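Local coordinates for uncharacterized protein (Parabacteroides merdae, PDB 4R7F) that is of unknown function but carries immunoglobulin-like beta-sandwich domains and a segment related to the first domain of type 9 secretion plug proteins, at residues F5-S11 with I129-C134; I72-F78 with D107-V112; P219-R225 with T360-G365. All blocks are in the same frame, centred on the assembly; numbering follows the deposited sequence. Where two conformers were deposited one is given.

Interaction 1. Residues F5-S11 with I129-C134; sequences FFTDVNS and IIFTAC
Thr-7 and Cys-134 meet at one end of a short antiparallel pairing. The Cys-134 N donates to Thr-7 OG1 across 2.9 Å in a somewhat bent bond (144° at the hydrogen), and a water also links that hydroxyl to the carbonyl of Cys-134. Thr-7 can offer the oxygen because OG1 stands beside its own backbone N, opposite the carbonyl carbon (chi1 -62°), while CG2 leans over the Thr-132 O. With a valine here the hydroxyl is gone, so the amide of Cys-134 would probably lose its acceptor and the bridging water its link to this residue.

The tight part is the backbone. Asp-8 and Thr-132 form a hydrogen-bonded pair: Asp-8 N reaches Thr-132 O at 3.1 Å and Thr-132 N returns to Asp-8 O at 3.0 Å. Next comes the non-hydrogen-bonded pair of Val-9 and Phe-131, with Phe-131 CB 3.9 Å from Val-9 CA. Asn-10 N then closes on Ile-130 O at 2.8 Å. Back at the Thr-7 end, Cys-134 SG lies 3.5 Å from Phe-6 CA.

The solvent side is looser. The ND2 of exposed Asn-10 lies 3.6 Å from Ile-129 O without bonding to it, and is linked to Thr-132 OG1 through a second water. Thr-132 OG1 is also bonded to Gln-119, while the Asp-8 carboxylate turns off to a salt bridge with Lys-321.

Strand 8-9 thus borders strand 129-138, which also pairs with 114-122 in the same sheet. From 129-138 the Phe-131 ring packs against Leu-17 of strand 14-21 and edge-to-face with Phe-43 of strand 39-46, both in the second sheet of the immunoglobulin-like sandwich.

Interaction 2. Residues I72-F78 with D107-V112; sequences IEYMNGF and DVQFKV
Lys-111 grips the 72-78 segment twice. Its NZ donates to Ile-72 O at 2.7 Å, lying in the carbonyl plane, and its backbone N donates to Tyr-74 O at 2.7 Å. Between the two, the aliphatic chain runs fully extended, CG beside its own backbone N (chi1 -71°), carrying CD past the Ile-72 O at 3.3 Å and bringing NZ near the Ile-72 CD1.

Next along the two-stranded antiparallel sheet, Asn-76 and Gln-109 bond both ways, Asn-76 N to Gln-109 O at 2.8 Å and Gln-109 N to Asn-76 O at 3.1 Å. Their amides lie side by side with planes 29° apart and do not bond to each other; Gln-109 NE2 turns instead to Asn-105 O. Beyond them Gly-77 sits with its CA 3.3 Å from Asp-107 O, and a CB here would clash with that oxygen. Separately, at these backbone angles a CB would jam against the carbonyl O of Asn-76.

Apolar packing lies outside these bonds. Val-112 CG2 rests on Tyr-74 CB at 3.7 Å, and selenomethionine Met-75 shares a face with Phe-110, both over Val-57 of strand 53-60. Tyr-74 OH bonds to the Val-57 carbonyl, which ties the two-stranded sheet to that strand.

Ile-72 to Tyr-74 belong to a short, weakly bonded helix, and the carbonyls of Ile-72 and Tyr-74 take the Lys-111 donors. The carbonyl dipole of Ile-72 probably helps to hold the ammonium, which is bonded across this contact to a main-chain carbonyl, not to a carboxylate.

Interaction 3. Residues P219-R225 with T360-G365; sequences PAGNEYR and TGPIEG. With MG (magnesium ion), chain G.
Thr-360 lies against Gly-221, its OG1 3.5 Å from the Gly-221 CA. That hydroxyl is bonded to Asn-366 OD1, which also takes the N-H of Gly-221, so one amide oxygen ties the two loops together. Gly-221 has positive phi (62°), and a CB there would press on the CG2 of Thr-360. The carbonyl of Thr-360 accepts Glu-364 N at 3.0 Å, a main-chain bond that closes the turn.

Ile-363 reaches the 219-225 loop with CG2, 3.9 Å from Arg-225 NH2, and its carbonyl sits at the guanidinium edge without a bond. That loop joins strand 207-219 to strand 225-228, which lie in different sheets of this protein of immunoglobulin-like sandwiches, and the 360-365 turn packs against this connection.

Glu-364 buries more area here than any other residue. Its chain bends at CG, and OE2 forms a salt bridge with Arg-225 NE at 2.8 Å, accepting through its syn lone pair, straight (175°) and in the guanidinium plane. Carboxylate and guanidinium are turned 57° from one another, and the second bond, Arg-225 NH2 to OE1, is only weak. Further partners of the buried carboxylate are Arg-259, in a salt bridge to OE1, and Tyr-348 N, on OE2. The backbone O of Glu-364 takes Asn-222 ND2 at 2.9 Å, nearly head-on and close to the amide plane. Asn-222 OD1 in turn accepts Glu-223 N at 2.7 Å, bonding to the backbone of a metal ligand: Glu-223 OE1 binds magnesium at 2.4 Å, with Asp-269, Asp-271 and Gln-371 completing the protein ligands, and a metal-bound water donates to Asn-222 O.

Gly-365, again with positive phi, sets its O 3.2 Å from the Gly-221 CA in a CA-H...O contact.

Interactions 1 and 2 belong to the same N-terminal region, their centres about 20 Å apart and their nearest atoms about 9 Å. The 72-78 and 107-112 segments both fall between the two halves of interaction 1 along the chain, and strand 53-60, which lies in the sheet that holds strand 129-138, is packed by side chains from both contacts. Interaction 3 comes later in the sequence, on the far side of the chain's centre, about 27 Å from interaction 1 and 41 Å from interaction 2, centre to centre. The first two probably belong to one sandwich, while the third joins loops near the magnesium site.

Interaction 1. Residues F5-S11 with I129-C134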
loop_
_atom_site.group_PDB
_atom_site.type_symbol
_atom_site.label_atom_id
_atom_site.label_comp_id
_atom_site.label_asym_id
_atom_site.label_seq_id
_atom_site.Cartn_x
_atom_site.Cartn_y
_atom_site.Cartn_z
ATOM N N PHE A 5 -7.964 -19.236 -21.948
ATOM C CA PHE A 5 -6.688 -19.599 -21.371
ATOM C C PHE A 5 -6.587 -18.925 -20.012
ATOM O O PHE A 5 -6.869 -17.739 -19.869
ATOM C CB PHE A 5 -5.518 -19.160 -22.256
ATOM C CG PHE A 5 -5.520 -19.801 -23.604
ATOM C CD1 PHE A 5 -6.376 -19.362 -24.583
ATOM C CD2 PHE A 5 -4.694 -20.872 -23.874
ATOM C CE1 PHE A 5 -6.422 -19.999 -25.816
ATOM C CE2 PHE A 5 -4.713 -21.488 -25.094
ATOM C CZ PHE A 5 -5.584 -21.068 -26.064
ATOM N N PHE A 6 -6.193 -19.704 -19.026
ATOM C CA PHE A 6 -6.060 -19.223 -17.682
ATOM C C PHE A 6 -4.966 -19.996 -17.029
ATOM O O PHE A 6 -4.658 -21.127 -17.429
ATOM C CB PHE A 6 -7.381 -19.349 -16.904
ATOM C CG PHE A 6 -7.951 -20.736 -16.828
ATOM C CD1 PHE A 6 -8.793 -21.218 -17.834
ATOM C CD2 PHE A 6 -7.719 -21.530 -15.728
ATOM C CE1 PHE A 6 -9.366 -22.475 -17.749
ATOM C CE2 PHE A 6 -8.283 -22.814 -15.635
ATOM C CZ PHE A 6 -9.107 -23.290 -16.642
ATOM N N THR A 7 -4.342 -19.384 -16.047
ATOM C CA THR A 7 -3.281 -20.075 -15.337
ATOM C C THR A 7 -3.853 -21.277 -14.630
ATOM O O THR A 7 -4.744 -21.143 -13.783
ATOM C CB THR A 7 -2.619 -19.150 -14.351
ATOM O OG1 THR A 7 -2.036 -18.068 -15.091
ATOM C CG2 THR A 7 -1.538 -19.900 -13.533
ATOM N N ASP A 8 -3.347 -22.440 -15.012
ATOM C CA ASP A 8 -3.798 -23.738 -14.496
ATOM C C ASP A 8 -2.767 -24.858 -14.724
ATOM O O ASP A 8 -1.981 -24.812 -15.634
ATOM C CB ASP A 8 -5.091 -24.116 -15.189
ATOM C CG ASP A 8 -5.880 -25.178 -14.442
ATOM O OD1 ASP A 8 -5.694 -25.369 -13.213
ATOM O OD2 ASP A 8 -6.698 -25.831 -15.114
ATOM N N VAL A 9 -2.751 -25.834 -13.840
ATOM C CA VAL A 9 -1.867 -26.971 -13.926
ATOM C C VAL A 9 -2.682 -28.202 -14.308
ATOM O O VAL A 9 -3.702 -28.449 -13.715
ATOM C CB VAL A 9 -1.194 -27.220 -12.571
ATOM C CG1 VAL A 9 -0.413 -28.535 -12.571
ATOM C CG2 VAL A 9 -0.276 -26.072 -12.246
ATOM N N ASN A 10 -2.228 -28.966 -15.297
ATOM C CA ASN A 10 -2.949 -30.135 -15.779
ATOM C C ASN A 10 -2.143 -31.415 -15.606
ATOM O O ASN A 10 -2.427 -32.384 -16.258
ATOM C CB ASN A 10 -3.258 -29.992 -17.284
ATOM C CG ASN A 10 -3.790 -28.627 -17.638
ATOM O OD1 ASN A 10 -4.910 -28.258 -17.256
ATOM N ND2 ASN A 10 -2.978 -27.847 -18.335
ATOM N N SER A 11 -1.089 -31.396 -14.815
ATOM C CA SER A 11 -0.282 -32.581 -14.620
ATOM C C SER A 11 -0.081 -32.799 -13.153
ATOM O O SER A 11 0.208 -31.862 -12.437
ATOM C CB SER A 11 1.068 -32.430 -15.287
ATOM O OG SER A 11 1.976 -33.411 -14.804
ATOM N N ILE A 129 -0.386 -30.592 -23.130
ATOM C CA ILE A 129 -0.015 -29.409 -22.367
ATOM C C ILE A 129 -0.104 -29.757 -20.888
ATOM O O ILE A 129 -1.172 -30.192 -20.422
ATOM C CB ILE A 129 -0.957 -28.210 -22.636
ATOM C CG1 ILE A 129 -0.944 -27.800 -24.120
ATOM C CG2 ILE A 129 -0.561 -27.025 -21.767
ATOM C CD1 ILE A 129 0.439 -27.681 -24.720
ATOM N N ILE A 130 1.009 -29.561 -20.163
ATOM C CA ILE A 130 1.040 -29.842 -18.738
ATOM C C ILE A 130 0.643 -28.685 -17.818
ATOM O O ILE A 130 0.212 -28.926 -16.684
ATOM C CB ILE A 130 2.403 -30.402 -18.265
ATOM C CG1 ILE A 130 3.531 -29.405 -18.450
ATOM C CG2 ILE A 130 2.706 -31.716 -18.974
ATOM C CD1 ILE A 130 4.827 -29.917 -17.881
ATOM N N PHE A 131 0.862 -27.447 -18.260
ATOM C CA PHE A 131 0.291 -26.274 -17.605
ATOM C C PHE A 131 0.281 -25.090 -18.549
ATOM O O PHE A 131 0.992 -25.069 -19.527
ATOM C CB PHE A 131 1.012 -25.948 -16.305
ATOM C CG PHE A 131 2.363 -25.293 -16.465
ATOM C CD1 PHE A 131 2.466 -23.938 -16.738
ATOM C CD2 PHE A 131 3.524 -26.019 -16.259
ATOM C CE1 PHE A 131 3.694 -23.315 -16.838
ATOM C CE2 PHE A 131 4.764 -25.406 -16.354
ATOM C CZ PHE A 131 4.852 -24.063 -16.647
ATOM N N THR A 132 -0.568 -24.136 -18.233
ATOM C CA THR A 132 -0.630 -22.834 -18.859
ATOM C C THR A 132 -0.329 -21.769 -17.795
ATOM O O THR A 132 -0.851 -21.830 -16.691
ATOM C CB THR A 132 -2.036 -22.658 -19.428
ATOM O OG1 THR A 132 -2.265 -23.723 -20.337
ATOM C CG2 THR A 132 -2.191 -21.365 -20.159
ATOM N N ALA A 133 0.560 -20.831 -18.105
ATOM C CA ALA A 133 0.805 -19.671 -17.249
ATOM C C ALA A 133 0.474 -18.401 -18.004
ATOM O O ALA A 133 0.906 -18.212 -19.131
ATOM C CB ALA A 133 2.226 -19.629 -16.793
ATOM N N CYS A 134 -0.332 -17.545 -17.382
ATOM C CA CYS A 134 -0.924 -16.396 -18.059
ATOM C C CYS A 134 -0.467 -15.081 -17.413
ATOM O O CYS A 134 -0.449 -14.967 -16.186
ATOM C CB CYS A 134 -2.451 -16.475 -17.958
ATOM S SG CYS A 134 -3.243 -17.651 -19.049
HETATM O O HOH W 1 -1.593 -15.619 -13.986
HETATM O O HOH W 2 -3.586 -25.574 -19.044
#

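Interaction 2. Residues I72-F78 with D107-V112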
loop_
_atom_site.group_PDB
_atom_site.type_symbol
_atom_site.label_atom_id
_atom_site.label_comp_id
_atom_site.label_asym_id
_atom_site.label_seq_id
_atom_site.Cartn_x
_atom_site.Cartn_y
_atom_site.Cartn_z
ATOM N N ILE A 72 4.544 -14.543 -35.751
ATOM C CA ILE A 72 5.480 -13.504 -36.251
ATOM C C ILE A 72 4.951 -12.091 -35.953
ATOM O O ILE A 72 5.735 -11.164 -35.732
ATOM C CB ILE A 72 5.883 -13.700 -37.750
ATOM C CG1 ILE A 72 7.185 -12.925 -38.075
ATOM C CG2 ILE A 72 4.734 -13.375 -38.714
ATOM C CD1 ILE A 72 8.399 -13.354 -37.249
ATOM N N GLU A 73 3.625 -11.947 -35.904
ATOM C CA GLU A 73 2.997 -10.672 -35.555
ATOM C C GLU A 73 3.201 -10.290 -34.085
ATOM O O GLU A 73 3.232 -9.105 -33.770
ATOM C CB GLU A 73 1.494 -10.704 -35.871
ATOM C CG GLU A 73 1.145 -10.729 -37.360
ATOM C CD GLU A 73 -0.345 -10.905 -37.599
ATOM O OE1 GLU A 73 -0.787 -12.073 -37.561
ATOM O OE2 GLU A 73 -1.080 -9.882 -37.793
ATOM N N TYR A 74 3.351 -11.267 -33.182
ATOM C CA TYR A 74 3.408 -10.943 -31.749
ATOM C C TYR A 74 4.661 -11.224 -30.997
ATOM O O TYR A 74 4.836 -10.634 -29.935
ATOM C CB TYR A 74 2.238 -11.523 -30.973
ATOM C CG TYR A 74 2.069 -13.028 -30.951
ATOM C CD1 TYR A 74 2.815 -13.833 -30.088
ATOM C CD2 TYR A 74 1.075 -13.628 -31.726
ATOM C CE1 TYR A 74 2.588 -15.201 -30.031
ATOM C CE2 TYR A 74 0.834 -14.983 -31.677
ATOM C CZ TYR A 74 1.587 -15.772 -30.841
ATOM O OH TYR A 74 1.301 -17.111 -30.827
HETATM N N MSE A 75 5.529 -12.088 -31.525
HETATM C CA MSE A 75 6.795 -12.470 -30.868
HETATM C C MSE A 75 7.934 -12.490 -31.857
HETATM O O MSE A 75 7.740 -12.831 -33.040
HETATM C CB MSE A 75 6.726 -13.873 -30.235
HETATM C CG MSE A 75 6.479 -15.018 -31.236
HETATM SE SE MSE A 75 6.037 -16.785 -30.465
HETATM C CE MSE A 75 7.760 -17.230 -29.622
ATOM N N ASN A 76 9.127 -12.193 -31.366
ATOM C CA ASN A 76 10.322 -12.484 -32.070
ATOM C C ASN A 76 10.931 -13.692 -31.383
ATOM O O ASN A 76 11.136 -13.680 -30.170
ATOM C CB ASN A 76 11.270 -11.301 -32.068
ATOM C CG ASN A 76 12.266 -11.391 -33.207
ATOM O OD1 ASN A 76 13.273 -12.074 -33.091
ATOM N ND2 ASN A 76 11.953 -10.757 -34.338
ATOM N N GLY A 77 11.182 -14.748 -32.152
ATOM C CA GLY A 77 11.680 -16.006 -31.611
ATOM C C GLY A 77 10.781 -17.157 -32.005
ATOM O O GLY A 77 9.726 -16.956 -32.607
ATOM N N PHE A 78 11.193 -18.373 -31.650
ATOM C CA PHE A 78 10.472 -19.575 -32.079
ATOM C C PHE A 78 9.586 -20.180 -30.987
ATOM O O PHE A 78 9.831 -20.032 -29.785
ATOM C CB PHE A 78 11.459 -20.637 -32.578
ATOM C CG PHE A 78 12.403 -20.137 -33.634
ATOM C CD1 PHE A 78 11.933 -19.801 -34.905
ATOM C CD2 PHE A 78 13.766 -20.004 -33.365
ATOM C CE1 PHE A 78 12.800 -19.340 -35.883
ATOM C CE2 PHE A 78 14.635 -19.548 -34.342
ATOM C CZ PHE A 78 14.149 -19.213 -35.600
ATOM N N ASP A 107 15.692 -15.495 -26.032
ATOM C CA ASP A 107 15.094 -16.338 -27.078
ATOM C C ASP A 107 13.749 -15.820 -27.591
ATOM O O ASP A 107 13.357 -16.147 -28.722
ATOM C CB ASP A 107 14.823 -17.753 -26.533
ATOM C CG ASP A 107 16.091 -18.508 -26.137
ATOM O OD1 ASP A 107 17.209 -18.148 -26.585
ATOM O OD2 ASP A 107 15.950 -19.482 -25.365
ATOM N N VAL A 108 13.006 -15.112 -26.726
ATOM C CA VAL A 108 11.671 -14.594 -27.053
ATOM C C VAL A 108 11.460 -13.193 -26.504
ATOM O O VAL A 108 11.660 -12.929 -25.306
ATOM C CB VAL A 108 10.535 -15.482 -26.527
ATOM C CG1 VAL A 108 9.187 -14.923 -26.975
ATOM C CG2 VAL A 108 10.704 -16.905 -27.035
ATOM N N GLN A 109 11.073 -12.292 -27.402
ATOM C CA GLN A 109 10.625 -10.962 -27.032
ATOM C C GLN A 109 9.268 -10.747 -27.683
ATOM O O GLN A 109 8.925 -11.427 -28.650
ATOM C CB GLN A 109 11.603 -9.885 -27.489
ATOM C CG GLN A 109 13.075 -10.184 -27.227
ATOM C CD GLN A 109 13.708 -10.986 -28.336
ATOM O OE1 GLN A 109 13.521 -10.698 -29.524
ATOM N NE2 GLN A 109 14.446 -12.024 -27.956
ATOM N N PHE A 110 8.495 -9.816 -27.130
ATOM C CA PHE A 110 7.137 -9.581 -27.588
ATOM C C PHE A 110 7.089 -8.338 -28.455
ATOM O O PHE A 110 7.787 -7.371 -28.193
ATOM C CB PHE A 110 6.201 -9.400 -26.395
ATOM C CG PHE A 110 6.266 -10.524 -25.404
ATOM C CD1 PHE A 110 5.797 -11.765 -25.732
ATOM C CD2 PHE A 110 6.803 -10.326 -24.145
ATOM C CE1 PHE A 110 5.872 -12.806 -24.833
ATOM C CE2 PHE A 110 6.854 -11.351 -23.235
ATOM C CZ PHE A 110 6.398 -12.598 -23.586
ATOM N N LYS A 111 6.241 -8.370 -29.471
ATOM C CA LYS A 111 6.106 -7.266 -30.377
ATOM C C LYS A 111 4.882 -6.424 -30.105
ATOM O O LYS A 111 4.816 -5.322 -30.604
ATOM C CB LYS A 111 6.016 -7.782 -31.807
ATOM C CG LYS A 111 7.313 -8.340 -32.333
ATOM C CD LYS A 111 7.104 -8.919 -33.710
ATOM C CE LYS A 111 8.442 -9.346 -34.278
ATOM N NZ LYS A 111 8.233 -10.114 -35.523
ATOM N N VAL A 112 3.892 -6.943 -29.372
ATOM C CA VAL A 112 2.633 -6.203 -29.161
ATOM C C VAL A 112 2.170 -6.382 -27.729
ATOM O O VAL A 112 2.594 -7.293 -27.025
ATOM C CB VAL A 112 1.474 -6.647 -30.097
ATOM C CG1 VAL A 112 1.762 -6.295 -31.571
ATOM C CG2 VAL A 112 1.194 -8.134 -29.930
#

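Interaction 3. Residues P219-R225 with T360-G365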
loop_
_atom_site.group_PDB
_atom_site.type_symbol
_atom_site.label_atom_id
_atom_site.label_comp_id
_atom_site.label_asym_id
_atom_site.label_seq_id
_atom_site.Cartn_x
_atom_site.Cartn_y
_atom_site.Cartn_z
ATOM N N PRO A 219 -18.780 -8.147 -3.424
ATOM C CA PRO A 219 -18.844 -8.438 -1.969
ATOM C C PRO A 219 -17.473 -8.261 -1.328
ATOM O O PRO A 219 -16.445 -8.550 -1.956
ATOM C CB PRO A 219 -19.295 -9.894 -1.916
ATOM C CG PRO A 219 -18.970 -10.436 -3.277
ATOM C CD PRO A 219 -19.134 -9.310 -4.241
ATOM N N ALA A 220 -17.459 -7.765 -0.097
ATOM C CA ALA A 220 -16.225 -7.311 0.511
ATOM C C ALA A 220 -15.345 -8.429 1.009
ATOM O O ALA A 220 -14.115 -8.262 1.129
ATOM C CB ALA A 220 -16.505 -6.310 1.617
ATOM N N GLY A 221 -15.941 -9.572 1.327
ATOM C CA GLY A 221 -15.158 -10.698 1.856
ATOM C C GLY A 221 -14.492 -10.366 3.170
ATOM O O GLY A 221 -14.978 -9.505 3.942
ATOM N N ASN A 222 -13.374 -11.041 3.402
ATOM C CA ASN A 222 -12.692 -11.060 4.676
ATOM C C ASN A 222 -11.205 -11.203 4.382
ATOM O O ASN A 222 -10.812 -11.531 3.242
ATOM C CB ASN A 222 -13.160 -12.245 5.529
ATOM C CG ASN A 222 -12.927 -12.037 7.032
ATOM O OD1 ASN A 222 -12.158 -11.186 7.435
ATOM N ND2 ASN A 222 -13.591 -12.823 7.848
ATOM N N GLU A 223 -10.374 -10.934 5.389
ATOM C CA GLU A 223 -8.940 -11.204 5.251
ATOM C C GLU A 223 -8.794 -12.699 5.157
ATOM O O GLU A 223 -9.531 -13.464 5.799
ATOM C CB GLU A 223 -8.088 -10.637 6.404
ATOM C CG GLU A 223 -8.332 -9.142 6.732
ATOM C CD GLU A 223 -8.090 -8.156 5.577
ATOM O OE1 GLU A 223 -7.528 -8.511 4.504
ATOM O OE2 GLU A 223 -8.498 -6.988 5.756
ATOM N N TYR A 224 -7.864 -13.103 4.313
ATOM C CA TYR A 224 -7.645 -14.499 4.056
ATOM C C TYR A 224 -7.099 -15.100 5.334
ATOM O O TYR A 224 -6.463 -14.422 6.184
ATOM C CB TYR A 224 -6.651 -14.720 2.895
ATOM C CG TYR A 224 -7.209 -14.468 1.515
ATOM C CD1 TYR A 224 -7.567 -13.219 1.114
ATOM C CD2 TYR A 224 -7.361 -15.513 0.592
ATOM C CE1 TYR A 224 -8.090 -12.986 -0.156
ATOM C CE2 TYR A 224 -7.886 -15.302 -0.658
ATOM C CZ TYR A 224 -8.238 -14.024 -1.046
ATOM O OH TYR A 224 -8.765 -13.777 -2.298
ATOM N N ARG A 225 -7.389 -16.388 5.463
ATOM C CA ARG A 225 -6.841 -17.219 6.499
ATOM C C ARG A 225 -5.382 -17.473 6.202
ATOM O O ARG A 225 -4.974 -17.538 5.020
ATOM C CB ARG A 225 -7.572 -18.566 6.548
ATOM C CG ARG A 225 -9.033 -18.478 6.945
ATOM C CD ARG A 225 -9.770 -19.747 6.552
ATOM N NE ARG A 225 -11.208 -19.610 6.594
ATOM C CZ ARG A 225 -11.956 -19.778 7.679
ATOM N NH1 ARG A 225 -11.420 -20.073 8.855
ATOM N NH2 ARG A 225 -13.261 -19.642 7.577
ATOM N N THR A 360 -17.641 -15.292 -0.985
ATOM C CA THR A 360 -17.020 -15.228 0.339
ATOM C C THR A 360 -18.084 -15.175 1.458
ATOM O O THR A 360 -17.804 -15.425 2.628
ATOM C CB THR A 360 -16.178 -13.936 0.423
ATOM O OG1 THR A 360 -16.929 -12.892 -0.209
ATOM C CG2 THR A 360 -14.867 -14.099 -0.278
ATOM N N GLY A 361 -19.304 -14.807 1.114
ATOM C CA GLY A 361 -20.291 -14.531 2.141
ATOM C C GLY A 361 -20.596 -15.662 3.108
ATOM O O GLY A 361 -20.644 -15.456 4.313
ATOM N N PRO A 362 -20.863 -16.854 2.579
ATOM C CA PRO A 362 -21.373 -17.924 3.461
ATOM C C PRO A 362 -20.364 -18.435 4.504
ATOM O O PRO A 362 -20.725 -18.645 5.641
ATOM C CB PRO A 362 -21.776 -19.021 2.474
ATOM C CG PRO A 362 -22.046 -18.317 1.189
ATOM C CD PRO A 362 -21.025 -17.192 1.149
ATOM N N ILE A 363 -19.096 -18.575 4.148
ATOM C CA ILE A 363 -18.099 -19.086 5.100
ATOM C C ILE A 363 -17.117 -18.035 5.658
ATOM O O ILE A 363 -16.703 -18.107 6.828
ATOM C CB ILE A 363 -17.318 -20.204 4.395
ATOM C CG1 ILE A 363 -18.312 -21.309 4.021
ATOM C CG2 ILE A 363 -16.175 -20.718 5.268
ATOM C CD1 ILE A 363 -17.875 -22.164 2.870
ATOM N N GLU A 364 -16.718 -17.086 4.815
ATOM C CA GLU A 364 -15.715 -16.122 5.200
ATOM C C GLU A 364 -16.345 -14.845 5.721
ATOM O O GLU A 364 -15.748 -14.148 6.522
ATOM C CB GLU A 364 -14.761 -15.832 4.039
ATOM C CG GLU A 364 -14.022 -17.062 3.545
ATOM C CD GLU A 364 -13.220 -17.795 4.608
ATOM O OE1 GLU A 364 -13.158 -17.369 5.798
ATOM O OE2 GLU A 364 -12.623 -18.845 4.255
ATOM N N GLY A 365 -17.570 -14.581 5.285
ATOM C CA GLY A 365 -18.286 -13.360 5.618
ATOM C C GLY A 365 -17.895 -12.210 4.695
ATOM O O GLY A 365 -16.908 -12.299 3.949
HETATM MG MG MG G . -6.920 -8.848 2.248
HETATM O O HOH W 3 -15.205 -11.534 -2.532
HETATM O O HOH W 4 -8.967 -9.958 1.721
#